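Local structure of Rod shape-determining protein (MreC) (5LP5) at residues C[92-100]-C[238-247]; C[156-167]-C[193-204]. The protein binds penicillin-binding protein 2 in a core bacterial cell wall synthesis complex and probably contributes to maintaining rod shape. All blocks are in the same frame, centred on the assembly; numbering follows the deposited sequence.

Interaction 1: C[92-100]-C[238-247]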
loop_
_atom_site.group_PDB
_atom_site.type_symbol
_atom_site.label_atom_id
_atom_site.label_comp_id
_atom_site.label_asym_id
_atom_site.label_seq_id
_atom_site.Cartn_x
_atom_site.Cartn_y
_atom_site.Cartn_z
ATOM N N LYS C 92 -12.427 29.436 -11.317
ATOM C CA LYS C 92 -12.002 30.804 -11.769
ATOM C C LYS C 92 -10.621 31.168 -11.225
ATOM O O LYS C 92 -10.159 30.637 -10.207
ATOM C CB LYS C 92 -13.005 31.890 -11.377
ATOM C CG LYS C 92 -14.253 31.954 -12.254
ATOM C CD LYS C 92 -14.785 33.375 -12.444
ATOM C CE LYS C 92 -16.300 33.470 -12.389
ATOM N NZ LYS C 92 -16.951 32.321 -13.077
ATOM N N MET C 93 -9.960 32.077 -11.933
ATOM C CA MET C 93 -8.505 32.233 -11.842
ATOM C C MET C 93 -8.038 33.512 -12.541
ATOM O O MET C 93 -8.603 33.922 -13.580
ATOM C CB MET C 93 -7.841 31.063 -12.547
ATOM C CG MET C 93 -6.380 30.977 -12.236
ATOM S SD MET C 93 -5.458 30.230 -13.551
ATOM C CE MET C 93 -6.526 28.861 -14.000
ATOM N N THR C 94 -6.986 34.121 -12.006
ATOM C CA THR C 94 -6.437 35.338 -12.595
ATOM C C THR C 94 -4.938 35.194 -12.803
ATOM O O THR C 94 -4.225 34.603 -11.993
ATOM C CB THR C 94 -6.661 36.550 -11.665
ATOM O OG1 THR C 94 -8.050 36.711 -11.421
ATOM C CG2 THR C 94 -6.165 37.814 -12.263
ATOM N N TYR C 95 -4.466 35.774 -13.898
ATOM C CA TYR C 95 -3.055 35.998 -14.106
ATOM C C TYR C 95 -2.809 37.498 -14.044
ATOM O O TYR C 95 -3.463 38.247 -14.752
ATOM C CB TYR C 95 -2.655 35.456 -15.465
ATOM C CG TYR C 95 -2.473 33.965 -15.489
ATOM C CD1 TYR C 95 -1.381 33.404 -14.876
ATOM C CD2 TYR C 95 -3.379 33.111 -16.123
ATOM C CE1 TYR C 95 -1.182 32.022 -14.883
ATOM C CE2 TYR C 95 -3.200 31.743 -16.131
ATOM C CZ TYR C 95 -2.094 31.196 -15.509
ATOM O OH TYR C 95 -1.851 29.846 -15.506
ATOM N N THR C 96 -1.874 37.927 -13.196
ATOM C CA THR C 96 -1.508 39.344 -13.099
ATOM C C THR C 96 -0.026 39.469 -13.297
ATOM O O THR C 96 0.725 38.702 -12.726
ATOM C CB THR C 96 -1.864 39.922 -11.721
ATOM O OG1 THR C 96 -3.168 39.490 -11.367
ATOM C CG2 THR C 96 -1.868 41.403 -11.747
ATOM N N PRO C 97 0.420 40.435 -14.101
ATOM C CA PRO C 97 1.842 40.534 -14.338
ATOM C C PRO C 97 2.612 41.082 -13.145
ATOM O O PRO C 97 2.060 41.772 -12.298
ATOM C CB PRO C 97 1.925 41.460 -15.555
ATOM C CG PRO C 97 0.685 42.276 -15.528
ATOM C CD PRO C 97 -0.345 41.379 -14.928
ATOM N N THR C 98 3.886 40.734 -13.083
ATOM C CA THR C 98 4.746 41.080 -11.960
ATOM C C THR C 98 6.141 41.029 -12.515
ATOM O O THR C 98 6.363 40.397 -13.581
ATOM C CB THR C 98 4.608 40.078 -10.765
ATOM O OG1 THR C 98 5.457 40.474 -9.666
ATOM C CG2 THR C 98 4.961 38.642 -11.183
ATOM N N PHE C 99 7.074 41.668 -11.817
ATOM C CA PHE C 99 8.441 41.558 -12.248
ATOM C C PHE C 99 9.379 41.607 -11.083
ATOM O O PHE C 99 9.027 42.129 -10.041
ATOM C CB PHE C 99 8.778 42.655 -13.267
ATOM C CG PHE C 99 8.553 44.040 -12.761
ATOM C CD1 PHE C 99 9.635 44.764 -12.304
ATOM C CD2 PHE C 99 7.284 44.621 -12.716
ATOM C CE1 PHE C 99 9.487 46.067 -11.842
ATOM C CE2 PHE C 99 7.126 45.916 -12.232
ATOM C CZ PHE C 99 8.232 46.644 -11.811
ATOM N N MET C 100 10.570 41.045 -11.283
ATOM C CA MET C 100 11.554 40.989 -10.215
ATOM C C MET C 100 12.369 42.273 -10.188
ATOM O O MET C 100 12.726 42.816 -11.214
ATOM C CB MET C 100 12.426 39.728 -10.305
ATOM C CG MET C 100 13.540 39.758 -11.321
ATOM S SD MET C 100 14.401 38.179 -11.388
ATOM C CE MET C 100 15.606 38.390 -10.074
ATOM N N LEU C 238 12.786 34.812 -16.405
ATOM C CA LEU C 238 12.612 35.624 -15.216
ATOM C C LEU C 238 12.049 36.986 -15.589
ATOM O O LEU C 238 11.649 37.769 -14.730
ATOM C CB LEU C 238 13.894 35.666 -14.388
ATOM C CG LEU C 238 14.077 34.421 -13.495
ATOM C CD1 LEU C 238 15.401 34.430 -12.741
ATOM C CD2 LEU C 238 12.943 34.247 -12.489
ATOM N N ARG C 239 11.986 37.263 -16.890
ATOM C CA ARG C 239 11.195 38.391 -17.384
ATOM C C ARG C 239 9.905 37.878 -18.004
ATOM O O ARG C 239 9.799 36.712 -18.366
ATOM C CB ARG C 239 12.002 39.244 -18.357
ATOM C CG ARG C 239 13.114 40.008 -17.627
ATOM C CD ARG C 239 13.905 40.962 -18.495
ATOM N NE ARG C 239 14.310 40.381 -19.787
ATOM C CZ ARG C 239 15.441 39.710 -20.030
ATOM N NH1 ARG C 239 16.326 39.476 -19.071
ATOM N NH2 ARG C 239 15.673 39.260 -21.257
ATOM N N HIS C 240 8.917 38.767 -18.096
ATOM C CA HIS C 240 7.576 38.441 -18.600
ATOM C C HIS C 240 6.820 37.477 -17.686
ATOM O O HIS C 240 6.276 36.481 -18.164
ATOM C CB HIS C 240 7.637 37.879 -20.021
ATOM C CG HIS C 240 8.213 38.828 -21.026
ATOM N ND1 HIS C 240 7.666 40.072 -21.281
ATOM C CD2 HIS C 240 9.269 38.701 -21.868
ATOM C CE1 HIS C 240 8.378 40.682 -22.213
ATOM N NE2 HIS C 240 9.353 39.872 -22.588
ATOM N N VAL C 241 6.790 37.795 -16.388
ATOM C CA VAL C 241 6.296 36.883 -15.367
ATOM C C VAL C 241 4.905 37.265 -14.901
ATOM O O VAL C 241 4.634 38.440 -14.668
ATOM C CB VAL C 241 7.229 36.835 -14.149
ATOM C CG1 VAL C 241 6.648 35.950 -13.048
ATOM C CG2 VAL C 241 8.614 36.354 -14.560
ATOM N N PHE C 242 4.040 36.256 -14.774
ATOM C CA PHE C 242 2.661 36.432 -14.336
ATOM C C PHE C 242 2.401 35.684 -13.020
ATOM O O PHE C 242 2.841 34.558 -12.841
ATOM C CB PHE C 242 1.717 35.902 -15.416
ATOM C CG PHE C 242 1.720 36.712 -16.676
ATOM C CD1 PHE C 242 0.826 37.751 -16.842
ATOM C CD2 PHE C 242 2.575 36.413 -17.710
ATOM C CE1 PHE C 242 0.810 38.500 -18.005
ATOM C CE2 PHE C 242 2.573 37.161 -18.884
ATOM C CZ PHE C 242 1.688 38.206 -19.028
ATOM N N LEU C 243 1.644 36.305 -12.129
ATOM C CA LEU C 243 1.266 35.703 -10.855
ATOM C C LEU C 243 -0.045 34.976 -10.987
ATOM O O LEU C 243 -1.022 35.519 -11.514
ATOM C CB LEU C 243 1.106 36.795 -9.802
ATOM C CG LEU C 243 0.929 36.354 -8.354
ATOM C CD1 LEU C 243 2.250 35.947 -7.729
ATOM C CD2 LEU C 243 0.417 37.539 -7.546
ATOM N N SER C 244 -0.105 33.756 -10.477
ATOM C CA SER C 244 -1.316 32.941 -10.592
ATOM C C SER C 244 -2.173 32.981 -9.343
ATOM O O SER C 244 -1.798 32.399 -8.339
ATOM C CB SER C 244 -0.949 31.496 -10.884
ATOM O OG SER C 244 -2.107 30.695 -10.766
ATOM N N ASP C 245 -3.329 33.644 -9.433
ATOM C CA ASP C 245 -4.255 33.823 -8.310
ATOM C C ASP C 245 -5.519 32.978 -8.527
ATOM O O ASP C 245 -6.392 33.373 -9.311
ATOM C CB ASP C 245 -4.613 35.312 -8.170
ATOM C CG ASP C 245 -5.481 35.615 -6.912
ATOM O OD1 ASP C 245 -5.971 34.713 -6.252
ATOM O OD2 ASP C 245 -5.692 36.763 -6.544
ATOM N N VAL C 246 -5.614 31.839 -7.840
ATOM C CA VAL C 246 -6.780 30.938 -7.958
ATOM C C VAL C 246 -7.756 31.275 -6.844
ATOM O O VAL C 246 -7.379 31.242 -5.681
ATOM C CB VAL C 246 -6.358 29.462 -7.801
ATOM C CG1 VAL C 246 -7.564 28.559 -7.734
ATOM C CG2 VAL C 246 -5.449 29.015 -8.936
ATOM N N LYS C 247 -8.978 31.622 -7.221
ATOM C CA LYS C 247 -9.916 32.214 -6.285
ATOM C C LYS C 247 -10.214 31.210 -5.165
ATOM O O LYS C 247 -10.589 30.062 -5.429
ATOM C CB LYS C 247 -11.180 32.734 -7.013
ATOM C CG LYS C 247 -10.921 33.998 -7.855
ATOM C CD LYS C 247 -10.524 35.224 -7.005
ATOM C CE LYS C 247 -9.350 36.023 -7.591
ATOM N NZ LYS C 247 -8.981 37.201 -6.742
#
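Tyr95, Pro97 and Phe242 point to one face of the strand pair, and with CG anti to the carbonyl carbon (chi1 -79° and -68°) the tyrosine and phenylalanine rings each lean beside their own backbone N. There Tyr95 CD1 comes within 4.0 Å of Phe242 CB, the side chains crossing at about a right angle, while Phe242 CE1 lies 4.0 Å from Pro97 CB. Thr98 on the other face turns CG2 into the position between backbone N and carbonyl carbon, and that methyl meets Val241 CG1 at 3.7 Å. Between the two faces runs an antiparallel ladder. Thr94 and Asp245 form one hydrogen-bonded pair, with Asp245 N to Thr94 O at 2.9 Å; Thr96 and Leu243 form the next, where Thr96 N meets Leu243 O at 3.1 Å, in the carbonyl plane and on a lone pair. Further along, Met100 SD rests 3.9 Å from Leu238 CB. Asp245 splits its carboxylate: OD1 pairs with Lys124, its stronger partner, while OD2 makes a salt bridge to Lys247 NZ whose hydrogen bond is weak. The pair closes a six-stranded antiparallel barrel: 241-246 is flanked on its other edge by strand 125-129, 93-103 by strand 111-114, and Leu243 touches Leu128 and Ala138.

Interaction 2: C[156-167]-C[193-204]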
loop_
_atom_site.group_PDB
_atom_site.type_symbol
_atom_site.label_atom_id
_atom_site.label_comp_id
_atom_site.label_asym_id
_atom_site.label_seq_id
_atom_site.Cartn_x
_atom_site.Cartn_y
_atom_site.Cartn_z
ATOM N N ALA C 156 7.076 24.416 -3.606
ATOM C CA ALA C 156 6.379 23.137 -3.725
ATOM C C ALA C 156 4.975 23.346 -4.268
ATOM O O ALA C 156 4.315 24.319 -3.944
ATOM C CB ALA C 156 6.307 22.437 -2.374
ATOM N N TYR C 157 4.523 22.427 -5.114
ATOM C CA TYR C 157 3.182 22.506 -5.649
ATOM C C TYR C 157 2.755 21.200 -6.290
ATOM O O TYR C 157 3.555 20.285 -6.385
ATOM C CB TYR C 157 3.066 23.660 -6.622
ATOM C CG TYR C 157 4.102 23.716 -7.723
ATOM C CD1 TYR C 157 3.867 23.133 -8.955
ATOM C CD2 TYR C 157 5.287 24.421 -7.556
ATOM C CE1 TYR C 157 4.796 23.213 -9.989
ATOM C CE2 TYR C 157 6.216 24.518 -8.586
ATOM C CZ TYR C 157 5.973 23.907 -9.791
ATOM O OH TYR C 157 6.900 24.042 -10.801
ATOM N N SER C 158 1.476 21.095 -6.660
ATOM C CA SER C 158 0.891 19.834 -7.147
ATOM C C SER C 158 0.943 19.704 -8.663
ATOM O O SER C 158 0.474 20.577 -9.369
ATOM C CB SER C 158 -0.554 19.690 -6.705
ATOM O OG SER C 158 -0.997 18.389 -7.072
ATOM N N VAL C 159 1.469 18.583 -9.148
ATOM C CA VAL C 159 1.568 18.317 -10.588
ATOM C C VAL C 159 0.965 16.956 -10.967
ATOM O O VAL C 159 0.699 16.115 -10.096
ATOM C CB VAL C 159 3.016 18.385 -11.070
ATOM C CG1 VAL C 159 3.566 19.782 -10.845
ATOM C CG2 VAL C 159 3.877 17.320 -10.398
ATOM N N MET C 160 0.729 16.761 -12.261
ATOM C CA MET C 160 0.222 15.490 -12.803
ATOM C C MET C 160 0.999 15.047 -14.042
ATOM O O MET C 160 1.371 15.854 -14.879
ATOM C CB MET C 160 -1.270 15.592 -13.138
ATOM C CG MET C 160 -1.622 16.676 -14.152
ATOM S SD MET C 160 -3.401 16.870 -14.210
ATOM C CE MET C 160 -3.547 18.086 -15.510
ATOM N N ILE C 161 1.220 13.748 -14.161
ATOM C CA ILE C 161 2.120 13.183 -15.163
ATOM C C ILE C 161 1.367 12.372 -16.214
ATOM O O ILE C 161 0.510 11.543 -15.889
ATOM C CB ILE C 161 3.159 12.273 -14.498
ATOM C CG1 ILE C 161 3.990 13.084 -13.508
ATOM C CG2 ILE C 161 4.079 11.646 -15.534
ATOM C CD1 ILE C 161 4.897 12.272 -12.600
ATOM N N GLY C 162 1.699 12.605 -17.481
ATOM C CA GLY C 162 1.147 11.801 -18.564
ATOM C C GLY C 162 -0.372 11.932 -18.731
ATOM O O GLY C 162 -1.004 12.757 -18.103
ATOM N N GLN C 163 -0.952 11.098 -19.577
ATOM C CA GLN C 163 -2.384 11.190 -19.909
ATOM C C GLN C 163 -3.287 10.606 -18.850
ATOM O O GLN C 163 -4.454 10.952 -18.793
ATOM C CB GLN C 163 -2.702 10.510 -21.239
ATOM C CG GLN C 163 -1.860 11.040 -22.398
ATOM C CD GLN C 163 -2.641 11.342 -23.686
ATOM O OE1 GLN C 163 -2.322 12.325 -24.365
ATOM N NE2 GLN C 163 -3.662 10.510 -24.023
ATOM N N ASN C 164 -2.768 9.712 -18.016
ATOM C CA ASN C 164 -3.524 9.215 -16.862
ATOM C C ASN C 164 -3.388 10.124 -15.638
ATOM O O ASN C 164 -3.875 9.792 -14.553
ATOM C CB ASN C 164 -3.120 7.791 -16.528
ATOM C CG ASN C 164 -3.470 6.830 -17.650
ATOM O OD1 ASN C 164 -2.637 6.024 -18.081
ATOM N ND2 ASN C 164 -4.700 6.921 -18.152
ATOM N N GLN C 165 -2.738 11.272 -15.821
ATOM C CA GLN C 165 -2.678 12.330 -14.813
ATOM C C GLN C 165 -2.232 11.801 -13.457
ATOM O O GLN C 165 -2.889 12.033 -12.452
ATOM C CB GLN C 165 -4.029 13.063 -14.745
ATOM C CG GLN C 165 -4.518 13.496 -16.120
ATOM C CD GLN C 165 -5.754 14.378 -16.109
ATOM O OE1 GLN C 165 -6.719 14.095 -15.418
ATOM N NE2 GLN C 165 -5.745 15.426 -16.937
ATOM N N VAL C 166 -1.114 11.083 -13.446
ATOM C CA VAL C 166 -0.536 10.546 -12.227
ATOM C C VAL C 166 -0.041 11.708 -11.341
ATOM O O VAL C 166 0.688 12.593 -11.797
ATOM C CB VAL C 166 0.629 9.613 -12.546
ATOM C CG1 VAL C 166 1.402 9.258 -11.295
ATOM C CG2 VAL C 166 0.133 8.357 -13.222
ATOM N N LEU C 167 -0.437 11.694 -10.065
ATOM C CA LEU C 167 -0.247 12.838 -9.175
ATOM C C LEU C 167 1.032 12.733 -8.361
ATOM O O LEU C 167 1.456 11.640 -7.990
ATOM C CB LEU C 167 -1.434 12.938 -8.224
ATOM C CG LEU C 167 -2.760 13.390 -8.891
ATOM C CD1 LEU C 167 -3.954 13.259 -7.946
ATOM C CD2 LEU C 167 -2.645 14.820 -9.481
ATOM N N ASP C 193 7.417 11.576 -20.587
ATOM C CA ASP C 193 6.077 12.010 -20.224
ATOM C C ASP C 193 6.050 13.487 -19.807
ATOM O O ASP C 193 6.827 13.882 -18.945
ATOM C CB ASP C 193 5.550 11.206 -19.008
ATOM C CG ASP C 193 4.767 9.980 -19.391
ATOM O OD1 ASP C 193 3.942 10.125 -20.330
ATOM O OD2 ASP C 193 4.937 8.917 -18.719
ATOM N N GLN C 194 5.116 14.239 -20.394
ATOM C CA GLN C 194 4.795 15.570 -19.953
ATOM C C GLN C 194 4.342 15.635 -18.485
ATOM O O GLN C 194 3.595 14.774 -17.999
ATOM C CB GLN C 194 3.697 16.151 -20.817
ATOM C CG GLN C 194 4.185 16.690 -22.160
ATOM C CD GLN C 194 3.405 17.921 -22.572
ATOM O OE1 GLN C 194 2.212 18.057 -22.249
ATOM N NE2 GLN C 194 4.081 18.845 -23.267
ATOM N N VAL C 195 4.807 16.684 -17.805
ATOM C CA VAL C 195 4.398 16.971 -16.436
ATOM C C VAL C 195 3.715 18.350 -16.400
ATOM O O VAL C 195 4.304 19.353 -16.798
ATOM C CB VAL C 195 5.615 16.951 -15.506
ATOM C CG1 VAL C 195 5.225 17.325 -14.090
ATOM C CG2 VAL C 195 6.239 15.577 -15.522
ATOM N N LEU C 196 2.479 18.384 -15.922
ATOM C CA LEU C 196 1.669 19.609 -15.905
ATOM C C LEU C 196 1.193 19.910 -14.493
ATOM O O LEU C 196 1.054 18.995 -13.683
ATOM C CB LEU C 196 0.427 19.445 -16.767
ATOM C CG LEU C 196 0.688 19.027 -18.198
ATOM C CD1 LEU C 196 -0.570 18.516 -18.913
ATOM C CD2 LEU C 196 1.362 20.183 -18.927
ATOM N N THR C 197 0.899 21.176 -14.207
ATOM C CA THR C 197 0.307 21.501 -12.926
ATOM C C THR C 197 -1.054 20.806 -12.820
ATOM O O THR C 197 -1.816 20.765 -13.786
ATOM C CB THR C 197 0.129 23.014 -12.762
ATOM O OG1 THR C 197 -0.729 23.510 -13.789
ATOM C CG2 THR C 197 1.436 23.729 -12.845
ATOM N N SER C 198 -1.359 20.263 -11.655
ATOM C CA SER C 198 -2.594 19.471 -11.474
ATOM C C SER C 198 -3.793 20.379 -11.248
ATOM O O SER C 198 -4.922 20.016 -11.519
ATOM C CB SER C 198 -2.478 18.546 -10.264
ATOM O OG SER C 198 -2.816 19.242 -9.082
ATOM N N GLY C 199 -3.539 21.562 -10.727
ATOM C CA GLY C 199 -4.620 22.511 -10.476
ATOM C C GLY C 199 -5.482 22.107 -9.286
ATOM O O GLY C 199 -6.618 22.522 -9.161
ATOM N N LEU C 200 -4.944 21.268 -8.412
ATOM C CA LEU C 200 -5.664 20.824 -7.216
ATOM C C LEU C 200 -5.224 21.534 -5.935
ATOM O O LEU C 200 -5.850 21.363 -4.879
ATOM C CB LEU C 200 -5.422 19.330 -7.022
ATOM C CG LEU C 200 -5.953 18.415 -8.129
ATOM C CD1 LEU C 200 -5.330 17.028 -8.028
ATOM C CD2 LEU C 200 -7.468 18.350 -8.062
ATOM N N ASP C 201 -4.144 22.302 -6.024
ATOM C CA ASP C 201 -3.506 22.875 -4.838
ATOM C C ASP C 201 -3.965 24.300 -4.516
ATOM O O ASP C 201 -3.625 24.818 -3.447
ATOM C CB ASP C 201 -1.970 22.819 -4.972
ATOM C CG ASP C 201 -1.459 23.420 -6.272
ATOM O OD1 ASP C 201 -2.232 23.967 -7.073
ATOM O OD2 ASP C 201 -0.255 23.333 -6.512
ATOM N N GLY C 202 -4.711 24.924 -5.431
ATOM C CA GLY C 202 -5.141 26.317 -5.260
ATOM C C GLY C 202 -4.006 27.312 -5.420
ATOM O O GLY C 202 -4.077 28.438 -4.913
ATOM N N ILE C 203 -2.967 26.884 -6.144
ATOM C CA ILE C 203 -1.818 27.722 -6.487
ATOM C C ILE C 203 -1.782 28.028 -7.990
ATOM O O ILE C 203 -1.677 29.181 -8.419
ATOM C CB ILE C 203 -0.490 27.003 -6.143
ATOM C CG1 ILE C 203 -0.405 26.701 -4.644
ATOM C CG2 ILE C 203 0.706 27.849 -6.594
ATOM C CD1 ILE C 203 0.748 25.820 -4.235
ATOM N N PHE C 204 -1.832 26.958 -8.773
ATOM C CA PHE C 204 -1.913 27.028 -10.226
ATOM C C PHE C 204 -3.258 26.447 -10.639
ATOM O O PHE C 204 -3.845 25.626 -9.937
ATOM C CB PHE C 204 -0.840 26.145 -10.875
ATOM C CG PHE C 204 0.568 26.617 -10.670
ATOM C CD1 PHE C 204 1.079 27.616 -11.461
ATOM C CD2 PHE C 204 1.397 26.022 -9.741
ATOM C CE1 PHE C 204 2.383 28.044 -11.318
ATOM C CE2 PHE C 204 2.710 26.448 -9.588
ATOM C CZ PHE C 204 3.203 27.468 -10.382
HETATM O O HOH W 1 -1.463 22.921 -9.468
#
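Tyr157 and Phe204 make the aromatic contact, a T-shaped pair in which Phe204 directs its edge at the tyrosine face: ring planes meet at 62°, and Phe204 CE2 stands 3.5 Å above the Tyr157 plane, over its centre. Aliphatic contacts follow the strands. Ile161 and Val195 lie side by side, CG1 to CG2 at 3.9 Å, and Val159 CB packs against Val195 CG1. On the other face Met160, with CG between backbone N and carbonyl carbon (chi1 59°) and an extended chain beyond, lays SD 3.9 Å from Ser198 CA. Backbone bonds pair Met160 with Leu196 in both directions, and Gly162 N reaches Gln194 O at 2.9 Å. The polar group gathers at the turn following strand 194-197. Ser198 OG donates to Ser158 OG over 2.8 Å and accepts from Leu200 N in an ST turn. Asp201 OD2 takes Ser158 N at 2.8 Å from above the carboxylate plane; its OD1 accepts from Ile203 N, an Asx turn. One water bridges Ser158 O, Gly199 N and Asp201 OD1. Ser158 OG also hydrogen-bonds Gln131 OE1 of the PBP2 chain. The chemistry implies a barrel closure in which a backbone ladder with apolar side chains gives way to a polar loop beside PBP2.

How the interactions relate
Interactions 1 and 2 each close one of the chain's two six-stranded antiparallel barrels, and their strand pairs cross at nearly the same angle, 146° and 147°. Their centres lie about 18 Å apart, yet they meet where Ser244 OG probably hydrogen-bonds Ile203 O and Val246 CG2 packs on Phe204, so the loop after strand 194-197 touches the closing strand of the other barrel. Interaction 2 is the more buried and adds serine, aspartate and water bonds to its ladder; interaction 1 is more exposed and relies across its strands on backbone bonds and apolar contacts. Both reach other chains: 156-167/193-204 borders PBP2, while Met100 and Leu238 pack on Leu200 and Leu167 of a second MreC subunit, residues of that copy's interaction 2.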